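Local coordinates for OsmC family protein (Rhodothermus marinus, PDB 5CML) that hydrolyses carboxyl esters and is the N-terminal, alpha/beta-hydrolase part of a longer protein that also carries an OsmC domain, at residues A[56-60]-A[245-249]; A[199-203]-A[227-231]; A[181-186]-A[210-216]. The contacts are given in a common frame with arbitrary orientation. Where two conformers were deposited one is given. Residue numbers count along the deposited sequence, not the author numbering.

Contact 1 of 3, residues A[56-60]-A[245-249]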
ATOM      1  N   THR A  56      -7.807  16.494  -1.238  1.00 22.57           N
ATOM      2  CA  THR A  56      -8.761  17.375  -1.913  1.00 26.38           C
ATOM      3  C   THR A  56     -10.200  16.927  -1.641  1.00 27.35           C
ATOM      4  O   THR A  56     -11.121  17.749  -1.565  1.00 27.70           O
ATOM      5  CB  THR A  56      -8.483  17.382  -3.428  1.00 28.45           C
ATOM      6  OG1 THR A  56      -7.248  18.069  -3.677  1.00 30.02           O
ATOM      7  CG2 THR A  56      -9.619  18.060  -4.225  1.00 30.53           C
ATOM      8  N   GLN A  57     -10.376  15.619  -1.484  1.00 26.27           N
ATOM      9  CA  GLN A  57     -11.683  15.034  -1.233  1.00 26.39           C
ATOM     10  C   GLN A  57     -11.986  14.892   0.250  1.00 28.64           C
ATOM     11  O   GLN A  57     -13.030  14.336   0.625  1.00 30.60           O
ATOM     12  CB  GLN A  57     -11.778  13.662  -1.906  1.00 28.20           C
ATOM     13  CG  GLN A  57     -11.784  13.754  -3.413  1.00 29.07           C
ATOM     14  CD  GLN A  57     -12.082  12.430  -4.057  1.00 34.87           C
ATOM     15  OE1 GLN A  57     -12.909  11.663  -3.573  1.00 37.82           O
ATOM     16  NE2 GLN A  57     -11.402  12.145  -5.144  1.00 37.53           N
ATOM     17  N   GLY A  58     -11.078  15.372   1.092  1.00 25.43           N
ATOM     18  CA  GLY A  58     -11.327  15.412   2.522  1.00 24.79           C
ATOM     19  C   GLY A  58     -10.681  14.313   3.344  1.00 22.59           C
ATOM     20  O   GLY A  58     -10.906  14.226   4.553  1.00 24.12           O
ATOM     21  N   TYR A  59      -9.879  13.467   2.705  1.00 22.59           N
ATOM     22  CA  TYR A  59      -9.174  12.407   3.434  1.00 21.68           C
ATOM     23  C   TYR A  59      -7.907  12.919   4.088  1.00 22.20           C
ATOM     24  O   TYR A  59      -7.289  13.872   3.607  1.00 23.63           O
ATOM     25  CB  TYR A  59      -8.781  11.262   2.496  1.00 20.61           C
ATOM     26  CG  TYR A  59      -9.910  10.487   1.886  1.00 21.91           C
ATOM     27  CD1 TYR A  59     -10.532  10.924   0.726  1.00 21.97           C
ATOM     28  CD2 TYR A  59     -10.309   9.273   2.431  1.00 24.00           C
ATOM     29  CE1 TYR A  59     -11.545  10.183   0.141  1.00 22.72           C
ATOM     30  CE2 TYR A  59     -11.320   8.525   1.867  1.00 23.67           C
ATOM     31  CZ  TYR A  59     -11.939   8.990   0.713  1.00 22.81           C
ATOM     32  OH  TYR A  59     -12.952   8.268   0.137  1.00 24.96           O
ATOM     33  N   ALA A  60      -7.511  12.269   5.183  1.00 21.96           N
ATOM     34  CA  ALA A  60      -6.154  12.392   5.679  1.00 21.39           C
ATOM     35  C   ALA A  60      -5.426  11.137   5.270  1.00 21.88           C
ATOM     36  O   ALA A  60      -6.009  10.057   5.301  1.00 22.44           O
ATOM     37  CB  ALA A  60      -6.124  12.587   7.219  1.00 22.52           C
ATOM     38  N   GLY A 245     -10.423   7.998  -4.191  1.00 21.41           N
ATOM     39  CA  GLY A 245     -11.132   8.806  -3.211  1.00 23.09           C
ATOM     40  C   GLY A 245     -12.635   8.763  -3.421  1.00 21.60           C
ATOM     41  O   GLY A 245     -13.407   8.650  -2.479  1.00 21.88           O
ATOM     42  N   ALA A 246     -13.061   8.856  -4.676  1.00 19.36           N
ATOM     43  CA  ALA A 246     -14.487   8.823  -4.985  1.00 19.09           C
ATOM     44  C   ALA A 246     -15.101   7.467  -4.634  1.00 20.14           C
ATOM     45  O   ALA A 246     -16.204   7.379  -4.092  1.00 21.34           O
ATOM     46  CB  ALA A 246     -14.707   9.165  -6.480  1.00 21.13           C
ATOM     47  N   TRP A 247     -14.379   6.404  -4.970  1.00 18.96           N
ATOM     48  CA  TRP A 247     -14.854   5.065  -4.692  1.00 19.34           C
ATOM     49  C   TRP A 247     -14.981   4.800  -3.198  1.00 18.61           C
ATOM     50  O   TRP A 247     -15.986   4.297  -2.734  1.00 20.56           O
ATOM     51  CB  TRP A 247     -13.923   4.049  -5.335  1.00 19.83           C
ATOM     52  CG  TRP A 247     -14.228   2.655  -4.995  1.00 18.04           C
ATOM     53  CD1 TRP A 247     -15.174   1.851  -5.578  1.00 20.61           C
ATOM     54  CD2 TRP A 247     -13.602   1.868  -3.980  1.00 19.00           C
ATOM     55  NE1 TRP A 247     -15.172   0.608  -4.982  1.00 19.70           N
ATOM     56  CE2 TRP A 247     -14.204   0.590  -4.008  1.00 19.30           C
ATOM     57  CE3 TRP A 247     -12.576   2.112  -3.063  1.00 19.71           C
ATOM     58  CZ2 TRP A 247     -13.816  -0.434  -3.154  1.00 21.44           C
ATOM     59  CZ3 TRP A 247     -12.187   1.083  -2.216  1.00 20.94           C
ATOM     60  CH2 TRP A 247     -12.813  -0.164  -2.265  1.00 22.45           C
ATOM     61  N   ALA A 248     -13.956   5.145  -2.449  1.00 18.33           N
ATOM     62  CA  ALA A 248     -13.935   4.791  -1.051  1.00 19.86           C
ATOM     63  C   ALA A 248     -14.938   5.586  -0.224  1.00 20.45           C
ATOM     64  O   ALA A 248     -15.314   5.154   0.853  1.00 21.16           O
ATOM     65  CB  ALA A 248     -12.512   4.963  -0.479  1.00 20.32           C
ATOM     66  N   ARG A 249     -15.386   6.729  -0.728  1.00 21.99           N
ATOM     67  CA  ARG A 249     -16.333   7.557  -0.000  1.00 24.23           C
ATOM     68  C   ARG A 249     -17.647   6.804   0.285  1.00 25.04           C
ATOM     69  O   ARG A 249     -18.318   7.078   1.278  1.00 28.10           O
ATOM     70  CB  ARG A 249     -16.609   8.840  -0.788  1.00 26.56           C
ATOM     71  CG  ARG A 249     -17.371   9.876  -0.019  1.00 34.28           C
ATOM     72  CD  ARG A 249     -17.647  11.076  -0.894  1.00 40.05           C
ATOM     73  NE  ARG A 249     -16.451  11.893  -0.966  1.00 46.73           N
ATOM     74  CZ  ARG A 249     -16.064  12.707   0.015  1.00 49.48           C
ATOM     75  NH1 ARG A 249     -16.786  12.812   1.122  1.00 51.69           N
ATOM     76  NH2 ARG A 249     -14.960  13.412  -0.108  1.00 50.63           N
TER
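A tyrosine side chain reaching from the start of a sheet strand to the backbone of the last helix defines this helix-on-sheet contact of the alpha/beta-hydrolase fold. Segment 56-60 runs from the end of helix 45-56 into strand 59-65; its partner, 245-249, belongs to helix 234-252. Y59, in its m rotamer, points at the helix and donates a hydrogen bond from OH to G245 O (2.7 Å). That carbonyl also accepts the intrahelical bond from R249 N (3.3 Å), so it serves two donors at the edge of the ring. A248 adds apolar packing, its CB lying 4.2 Å from Y59 CZ. Close approach depends on G245: an ideal CB there would fall 2.7 Å from Q57 OE1, a clash. Q57 extends over the same point, its OE1 2.9 Å from G245 C, while its amide NE2 is hydrogen-bonded to E242 O one turn earlier in the helix. The R249 side chain extends back toward the turn at Q57. G58 closes helix 45-56 with a Schellman motif; its phi of 101° would jam a CB against the preceding carbonyl O, which accounts for glycine. The chain is thus turned directly from helix into strand. Beyond the segments, L104 of strand 104-108 packs against both Y59 and A248, V29 touches Y59 and R249, and A60 hydrogen-bonds through its backbone to A30 and A32 of strand 30-36, the parallel neighbour of strand 59-65 in the sheet.

Contact 2 of 3, residues A[199-203]-A[227-231]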
ATOM      1  N   THR A 199       0.184  -2.818 -19.084  1.00 26.06           N
ATOM      2  CA  THR A 199       1.550  -2.747 -19.604  1.00 29.35           C
ATOM      3  C   THR A 199       2.606  -2.771 -18.486  1.00 26.98           C
ATOM      4  O   THR A 199       3.778  -2.494 -18.728  1.00 29.41           O
ATOM      5  CB  THR A 199       1.751  -1.482 -20.489  1.00 32.62           C
ATOM      6  OG1 THR A 199       1.499  -0.299 -19.730  1.00 36.23           O
ATOM      7  CG2 THR A 199       0.802  -1.503 -21.662  1.00 36.27           C
ATOM      8  N   ASP A 200       2.198  -3.138 -17.271  1.00 24.00           N
ATOM      9  CA  ASP A 200       3.121  -3.277 -16.150  1.00 24.08           C
ATOM     10  C   ASP A 200       4.167  -4.345 -16.460  1.00 24.93           C
ATOM     11  O   ASP A 200       3.826  -5.492 -16.750  1.00 27.17           O
ATOM     12  CB  ASP A 200       2.333  -3.612 -14.867  1.00 22.89           C
ATOM     13  CG  ASP A 200       3.150  -3.444 -13.569  1.00 21.72           C
ATOM     14  OD1 ASP A 200       4.366  -3.744 -13.537  1.00 22.49           O
ATOM     15  OD2 ASP A 200       2.542  -3.019 -12.556  1.00 21.78           O
ATOM     16  N   GLN A 201       5.439  -3.951 -16.405  1.00 25.35           N
ATOM     17  CA  GLN A 201       6.559  -4.842 -16.735  1.00 28.70           C
ATOM     18  C   GLN A 201       7.161  -5.546 -15.522  1.00 28.05           C
ATOM     19  O   GLN A 201       8.027  -6.429 -15.670  1.00 30.52           O
ATOM     20  CB  GLN A 201       7.662  -4.049 -17.434  1.00 31.18           C
ATOM     21  CG  GLN A 201       7.277  -3.536 -18.807  1.00 33.63           C
ATOM     22  CD  GLN A 201       8.301  -2.563 -19.355  1.00 40.25           C
ATOM     23  OE1 GLN A 201       8.031  -1.369 -19.496  1.00 44.18           O
ATOM     24  NE2 GLN A 201       9.485  -3.064 -19.656  1.00 42.39           N
ATOM     25  N   ILE A 202       6.715  -5.148 -14.335  1.00 25.32           N
ATOM     26  CA  ILE A 202       7.320  -5.582 -13.080  1.00 25.26           C
ATOM     27  C   ILE A 202       6.427  -6.608 -12.415  1.00 23.78           C
ATOM     28  O   ILE A 202       6.877  -7.665 -11.996  1.00 24.69           O
ATOM     29  CB  ILE A 202       7.534  -4.378 -12.133  1.00 26.18           C
ATOM     30  CG1 ILE A 202       8.382  -3.308 -12.828  1.00 25.28           C
ATOM     31  CG2 ILE A 202       8.183  -4.804 -10.819  1.00 26.99           C
ATOM     32  CD1 ILE A 202       9.796  -3.736 -13.211  1.00 27.23           C
ATOM     33  N   VAL A 203       5.157  -6.250 -12.274  1.00 22.29           N
ATOM     34  CA  VAL A 203       4.124  -7.143 -11.770  1.00 22.20           C
ATOM     35  C   VAL A 203       3.062  -7.246 -12.854  1.00 23.85           C
ATOM     36  O   VAL A 203       2.342  -6.280 -13.135  1.00 22.80           O
ATOM     37  CB  VAL A 203       3.496  -6.632 -10.456  1.00 21.44           C
ATOM     38  CG1 VAL A 203       2.379  -7.548 -10.018  1.00 21.62           C
ATOM     39  CG2 VAL A 203       4.567  -6.487  -9.355  1.00 24.84           C
ATOM     40  N   ALA A 227       0.250   3.009 -18.151  1.00 24.55           N
ATOM     41  CA  ALA A 227       1.080   3.380 -17.016  1.00 24.25           C
ATOM     42  C   ALA A 227       2.153   2.329 -16.733  1.00 23.68           C
ATOM     43  O   ALA A 227       1.999   1.137 -17.063  1.00 24.90           O
ATOM     44  CB  ALA A 227       0.221   3.581 -15.790  1.00 25.71           C
ATOM     45  N   ASP A 228       3.252   2.773 -16.130  1.00 21.93           N
ATOM     46  CA  ASP A 228       4.239   1.829 -15.650  1.00 22.33           C
ATOM     47  C   ASP A 228       4.020   1.546 -14.165  1.00 22.77           C
ATOM     48  O   ASP A 228       3.145   2.122 -13.524  1.00 23.61           O
ATOM     49  CB  ASP A 228       5.660   2.321 -15.936  1.00 25.60           C
ATOM     50  CG  ASP A 228       5.984   3.661 -15.312  1.00 32.00           C
ATOM     51  OD1 ASP A 228       5.198   4.182 -14.519  1.00 33.23           O
ATOM     52  OD2 ASP A 228       7.059   4.205 -15.650  1.00 36.80           O
ATOM     53  N   HIS A 229       4.755   0.571 -13.667  1.00 23.13           N
ATOM     54  CA  HIS A 229       4.573   0.075 -12.307  1.00 21.30           C
ATOM     55  C   HIS A 229       4.689   1.170 -11.247  1.00 21.03           C
ATOM     56  O   HIS A 229       3.965   1.166 -10.245  1.00 21.68           O
ATOM     57  CB  HIS A 229       5.600  -1.028 -12.055  1.00 22.31           C
ATOM     58  CG  HIS A 229       5.420  -1.739 -10.752  1.00 21.30           C
ATOM     59  ND1 HIS A 229       4.316  -2.510 -10.474  1.00 20.56           N
ATOM     60  CD2 HIS A 229       6.196  -1.771  -9.639  1.00 22.40           C
ATOM     61  CE1 HIS A 229       4.418  -2.991  -9.245  1.00 21.64           C
ATOM     62  NE2 HIS A 229       5.556  -2.568  -8.720  1.00 22.33           N
ATOM     63  N   LEU A 230       5.595   2.110 -11.472  1.00 22.74           N
ATOM     64  CA  LEU A 230       5.859   3.177 -10.505  1.00 22.52           C
ATOM     65  C   LEU A 230       5.126   4.505 -10.808  1.00 24.33           C
ATOM     66  O   LEU A 230       5.375   5.516 -10.155  1.00 25.95           O
ATOM     67  CB  LEU A 230       7.365   3.405 -10.436  1.00 23.58           C
ATOM     68  CG  LEU A 230       8.171   2.194  -9.969  1.00 26.84           C
ATOM     69  CD1 LEU A 230       9.657   2.506  -9.979  1.00 28.38           C
ATOM     70  CD2 LEU A 230       7.722   1.720  -8.594  1.00 27.97           C
ATOM     71  N   LEU A 231       4.207   4.480 -11.769  1.00 23.74           N
ATOM     72  CA  LEU A 231       3.392   5.648 -12.136  1.00 24.93           C
ATOM     73  C   LEU A 231       4.236   6.897 -12.384  1.00 27.48           C
ATOM     74  O   LEU A 231       4.022   7.951 -11.780  1.00 28.79           O
ATOM     75  CB  LEU A 231       2.343   5.925 -11.064  1.00 25.58           C
ATOM     76  CG  LEU A 231       1.369   4.771 -10.787  1.00 24.43           C
ATOM     77  CD1 LEU A 231       0.371   5.187  -9.709  1.00 25.70           C
ATOM     78  CD2 LEU A 231       0.631   4.342 -12.030  1.00 23.36           C
TER
HETATM   79  O   HOH W   1       6.310  -1.083 -15.727  1.00 25.56           O
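The histidine and acid of what is probably the Ser-His-Asp catalytic triad meet here, each carried on a loop after one of the last two strands of the sheet, as in other alpha/beta hydrolases. H229 ND1 donates to D200 OD2 (2.8 Å, 165°), a nearly straight His-carboxylate hydrogen bond in the ring plane, and H229 NE2 is hydrogen-bonded to S109 OG on the presumed nucleophile elbow, an arrangement consistent with a charge relay. D200 is itself held in place: its OD1 accepts from I202 N and V203 N, both at 2.9 Å, forming an Asx turn and the wider Asx motif. The loop so folded brings I202 over one face of the imidazole, with a CH-pi contact of 3.9 Å from I202 CB to the H229 ring centroid, while V203 CG2 lies 3.5 Å from H229 CE1. The opposing backbone is a type I turn from D228 to L231, closed by L231 N to D228 O (3.1 Å), with H229 at its second position. A single water accepts from Q201 N and H229 N, each at 3.1 Å, and joins the two loops. H108, next to S109 at the end of strand 104-108, binds H229 O through NE2. At the end of the turn, L231 packs on A46 and I50 of helix 45-56 and on D236 of helix 234-252.

Contact 3 of 3, residues A[181-186]-A[210-216]; sequences LEDQVR and CLFQAAR
Segment 181-186 is helical throughout; 210-214 ends a helix that A215 leaves with psi 162°, R216 following extended. The short helix axes approach to 9.0 Å and cross at -47°, CA atoms coming nearest at R186 and A215 (4.5 Å). Helix 181-187 thus packs on helix 206-214 in the alpha/beta-hydrolase fold, L116 of helix 110-118 touching L181, V185 and L211. V185 (t) points into the interface, its CG1 3.6 Å from A215 CB and its CG2 4.0 Å from CD2 of L211 (m, t), itself 4.3 Å from L181 CD2. The E182 side chain lies across A214 and C210, CG 3.9 Å from A214 CB and CD 3.7 Å from SG of C210, disulfide-bonded to C135. R186 (t, t, p) salt-bridges D183 OD1 through NH2 (2.7 Å), its NE 4.0 Å from R216 NH2. One water donates to E182 OE1 (2.9 Å) and C210 O (2.7 Å); another joins V185 O and R216 N (both 2.8 Å). No direct hydrogen bond crosses: apolar packing is supplemented by two bridging waters.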
ATOM      1  N   LEU A 181      -2.102 -15.098   0.608  1.00 23.71           N
ATOM      2  CA  LEU A 181      -2.750 -13.861   0.211  1.00 24.75           C
ATOM      3  C   LEU A 181      -4.144 -14.095  -0.387  1.00 25.96           C
ATOM      4  O   LEU A 181      -5.090 -13.373  -0.046  1.00 26.70           O
ATOM      5  CB  LEU A 181      -1.840 -13.113  -0.748  1.00 26.72           C
ATOM      6  CG  LEU A 181      -2.312 -11.730  -1.142  1.00 29.54           C
ATOM      7  CD1 LEU A 181      -2.560 -10.865   0.091  1.00 31.52           C
ATOM      8  CD2 LEU A 181      -1.250 -11.130  -2.020  1.00 32.21           C
ATOM      9  N   GLU A 182      -4.301 -15.117  -1.221  1.00 27.73           N
ATOM     10  CA  GLU A 182      -5.611 -15.379  -1.807  1.00 28.41           C
ATOM     11  C   GLU A 182      -6.661 -15.731  -0.739  1.00 27.22           C
ATOM     12  O   GLU A 182      -7.790 -15.243  -0.821  1.00 26.54           O
ATOM     13  CB  GLU A 182      -5.490 -16.458  -2.884  1.00 33.15           C
ATOM     14  CG  GLU A 182      -5.019 -15.831  -4.207  1.00 38.13           C
ATOM     15  CD  GLU A 182      -4.498 -16.842  -5.224  1.00 40.46           C
ATOM     16  OE1 GLU A 182      -5.323 -17.438  -5.939  1.00 36.99           O
ATOM     17  OE2 GLU A 182      -3.263 -17.035  -5.315  1.00 43.31           O
ATOM     18  N   ASP A 183      -6.286 -16.488   0.298  1.00 26.18           N
ATOM     19  CA  ASP A 183      -7.214 -16.798   1.395  1.00 26.33           C
ATOM     20  C   ASP A 183      -7.614 -15.529   2.131  1.00 24.39           C
ATOM     21  O   ASP A 183      -8.779 -15.335   2.467  1.00 26.57           O
ATOM     22  CB  ASP A 183      -6.609 -17.781   2.420  1.00 31.07           C
ATOM     23  CG  ASP A 183      -6.605 -19.229   1.950  1.00 38.01           C
ATOM     24  OD1 ASP A 183      -7.251 -19.525   0.919  1.00 39.82           O
ATOM     25  OD2 ASP A 183      -5.966 -20.080   2.645  1.00 41.00           O
ATOM     26  N   GLN A 184      -6.637 -14.676   2.397  1.00 21.83           N
ATOM     27  CA  GLN A 184      -6.904 -13.429   3.099  1.00 22.46           C
ATOM     28  C   GLN A 184      -7.866 -12.545   2.306  1.00 21.60           C
ATOM     29  O   GLN A 184      -8.795 -11.952   2.867  1.00 22.71           O
ATOM     30  CB  GLN A 184      -5.589 -12.688   3.383  1.00 23.34           C
ATOM     31  CG  GLN A 184      -4.725 -13.356   4.454  1.00 25.21           C
ATOM     32  CD  GLN A 184      -5.369 -13.300   5.833  1.00 31.70           C
ATOM     33  OE1 GLN A 184      -5.300 -12.285   6.523  1.00 38.52           O
ATOM     34  NE2 GLN A 184      -6.006 -14.369   6.224  1.00 33.13           N
ATOM     35  N   VAL A 185      -7.667 -12.487   0.999  1.00 21.86           N
ATOM     36  CA  VAL A 185      -8.487 -11.641   0.162  1.00 22.20           C
ATOM     37  C   VAL A 185      -9.910 -12.203   0.124  1.00 23.75           C
ATOM     38  O   VAL A 185     -10.890 -11.460   0.168  1.00 26.50           O
ATOM     39  CB  VAL A 185      -7.889 -11.527  -1.243  1.00 23.53           C
ATOM     40  CG1 VAL A 185      -8.854 -10.858  -2.202  1.00 27.31           C
ATOM     41  CG2 VAL A 185      -6.589 -10.733  -1.195  1.00 22.75           C
ATOM     42  N   ARG A 186     -10.028 -13.527   0.025  1.00 23.53           N
ATOM     43  CA  ARG A 186     -11.337 -14.152  -0.033  1.00 25.71           C
ATOM     44  C   ARG A 186     -12.155 -13.921   1.257  1.00 27.31           C
ATOM     45  O   ARG A 186     -13.384 -13.776   1.194  1.00 27.80           O
ATOM     46  CB  ARG A 186     -11.173 -15.648  -0.307  1.00 27.61           C
ATOM     47  CG  ARG A 186     -12.484 -16.385  -0.521  1.00 32.10           C
ATOM     48  CD  ARG A 186     -12.259 -17.867  -0.803  1.00 39.31           C
ATOM     49  NE  ARG A 186     -11.600 -18.543   0.317  1.00 46.29           N
ATOM     50  CZ  ARG A 186     -10.344 -18.994   0.318  1.00 51.50           C
ATOM     51  NH1 ARG A 186      -9.557 -18.885  -0.757  1.00 52.44           N
ATOM     52  NH2 ARG A 186      -9.872 -19.584   1.408  1.00 53.86           N
ATOM     53  N   CYS A 210      -5.962 -12.558 -10.852  1.00 23.57           N
ATOM     54  CA  CYS A 210      -5.836 -13.535  -9.794  0.72 24.66           C
ATOM     55  C   CYS A 210      -6.479 -13.029  -8.503  1.00 24.41           C
ATOM     56  O   CYS A 210      -7.247 -13.726  -7.849  1.00 24.81           O
ATOM     57  CB  CYS A 210      -4.349 -13.827  -9.596  0.72 25.06           C
ATOM     58  SG  CYS A 210      -3.939 -14.921  -8.284  0.72 28.18           S
ATOM     59  N   LEU A 211      -6.148 -11.784  -8.147  1.00 22.98           N
ATOM     60  CA  LEU A 211      -6.701 -11.211  -6.931  1.00 21.50           C
ATOM     61  C   LEU A 211      -8.212 -11.009  -7.077  1.00 20.35           C
ATOM     62  O   LEU A 211      -8.965 -11.255  -6.140  1.00 22.28           O
ATOM     63  CB  LEU A 211      -6.004  -9.887  -6.566  1.00 21.92           C
ATOM     64  CG  LEU A 211      -4.565 -10.031  -6.043  1.00 21.99           C
ATOM     65  CD1 LEU A 211      -3.805  -8.688  -6.061  1.00 23.86           C
ATOM     66  CD2 LEU A 211      -4.575 -10.588  -4.628  1.00 23.86           C
ATOM     67  N   PHE A 212      -8.665 -10.574  -8.250  1.00 20.71           N
ATOM     68  CA  PHE A 212     -10.091 -10.353  -8.453  1.00 20.00           C
ATOM     69  C   PHE A 212     -10.882 -11.653  -8.344  1.00 22.87           C
ATOM     70  O   PHE A 212     -11.959 -11.685  -7.748  1.00 23.19           O
ATOM     71  CB  PHE A 212     -10.332  -9.675  -9.813  1.00 20.53           C
ATOM     72  CG  PHE A 212     -11.746  -9.204 -10.019  1.00 20.22           C
ATOM     73  CD1 PHE A 212     -12.709 -10.059 -10.516  1.00 21.78           C
ATOM     74  CD2 PHE A 212     -12.114  -7.903  -9.723  1.00 20.79           C
ATOM     75  CE1 PHE A 212     -14.008  -9.628 -10.709  1.00 20.69           C
ATOM     76  CE2 PHE A 212     -13.422  -7.476  -9.917  1.00 21.22           C
ATOM     77  CZ  PHE A 212     -14.362  -8.331 -10.413  1.00 21.93           C
ATOM     78  N   GLN A 213     -10.354 -12.728  -8.905  1.00 23.16           N
ATOM     79  CA  GLN A 213     -11.037 -14.016  -8.828  1.00 24.91           C
ATOM     80  C   GLN A 213     -11.109 -14.540  -7.391  1.00 26.53           C
ATOM     81  O   GLN A 213     -12.088 -15.203  -7.001  1.00 28.91           O
ATOM     82  CB  GLN A 213     -10.339 -15.014  -9.752  1.00 27.65           C
ATOM     83  CG  GLN A 213     -10.492 -14.675 -11.224  1.00 36.65           C
ATOM     84  CD  GLN A 213      -9.821 -15.690 -12.127  1.00 47.09           C
ATOM     85  OE1 GLN A 213     -10.137 -16.878 -12.071  1.00 50.28           O
ATOM     86  NE2 GLN A 213      -8.895 -15.229 -12.968  1.00 51.20           N
ATOM     87  N   ALA A 214     -10.088 -14.234  -6.597  1.00 24.95           N
ATOM     88  CA  ALA A 214     -10.024 -14.711  -5.213  1.00 25.17           C
ATOM     89  C   ALA A 214     -11.031 -13.967  -4.358  1.00 25.63           C
ATOM     90  O   ALA A 214     -11.615 -14.526  -3.434  1.00 26.49           O
ATOM     91  CB  ALA A 214      -8.622 -14.522  -4.651  1.00 27.20           C
ATOM     92  N   ALA A 215     -11.190 -12.675  -4.651  1.00 24.94           N
ATOM     93  CA  ALA A 215     -12.051 -11.823  -3.865  1.00 24.13           C
ATOM     94  C   ALA A 215     -13.527 -12.146  -4.054  1.00 24.72           C
ATOM     95  O   ALA A 215     -13.939 -12.807  -5.020  1.00 25.70           O
ATOM     96  CB  ALA A 215     -11.796 -10.381  -4.216  1.00 23.02           C
ATOM     97  N   ARG A 216     -14.314 -11.671  -3.100  1.00 23.76           N
ATOM     98  CA  ARG A 216     -15.763 -11.723  -3.182  1.00 23.68           C
ATOM     99  C   ARG A 216     -16.256 -10.294  -3.351  1.00 23.97           C
ATOM    100  O   ARG A 216     -15.515  -9.335  -3.103  1.00 24.36           O
ATOM    101  CB  ARG A 216     -16.354 -12.377  -1.931  1.00 28.84           C
ATOM    102  CG  ARG A 216     -15.920 -13.829  -1.753  1.00 34.87           C
ATOM    103  CD  ARG A 216     -16.441 -14.449  -0.463  1.00 43.58           C
ATOM    104  NE  ARG A 216     -16.054 -15.852  -0.358  1.00 50.23           N
ATOM    105  CZ  ARG A 216     -15.855 -16.491   0.792  1.00 53.31           C
ATOM    106  NH1 ARG A 216     -15.998 -15.851   1.951  1.00 53.79           N
ATOM    107  NH2 ARG A 216     -15.505 -17.769   0.788  1.00 55.70           N
TER
HETATM  108  O   HOH W   2      -7.396 -16.458  -7.750  1.00 30.84           O
HETATM  109  O   HOH W   3     -13.239 -10.355  -0.817  1.00 26.59           O

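From the N terminus, the chain first meets 56-60, whose partner 245-249 comes only near the C terminus, so contact 1 closes a long loop that contains both other contacts. Within it the order is 181-186, 199-203, 210-216, 227-231: contacts 3 and 2 alternate, each closing a shorter loop that overlaps the other. Contact 3 joins the helices that precede and follow strand 192-196 in the chain, contact 2 joins the loops following strands 192-196 and 219-223, and contact 1 ties the last helix back to strand 59-65. The three are separate, with centres 21 to 24 Å apart; contacts 2 and 3 come nearest, about 7 Å between closest atoms.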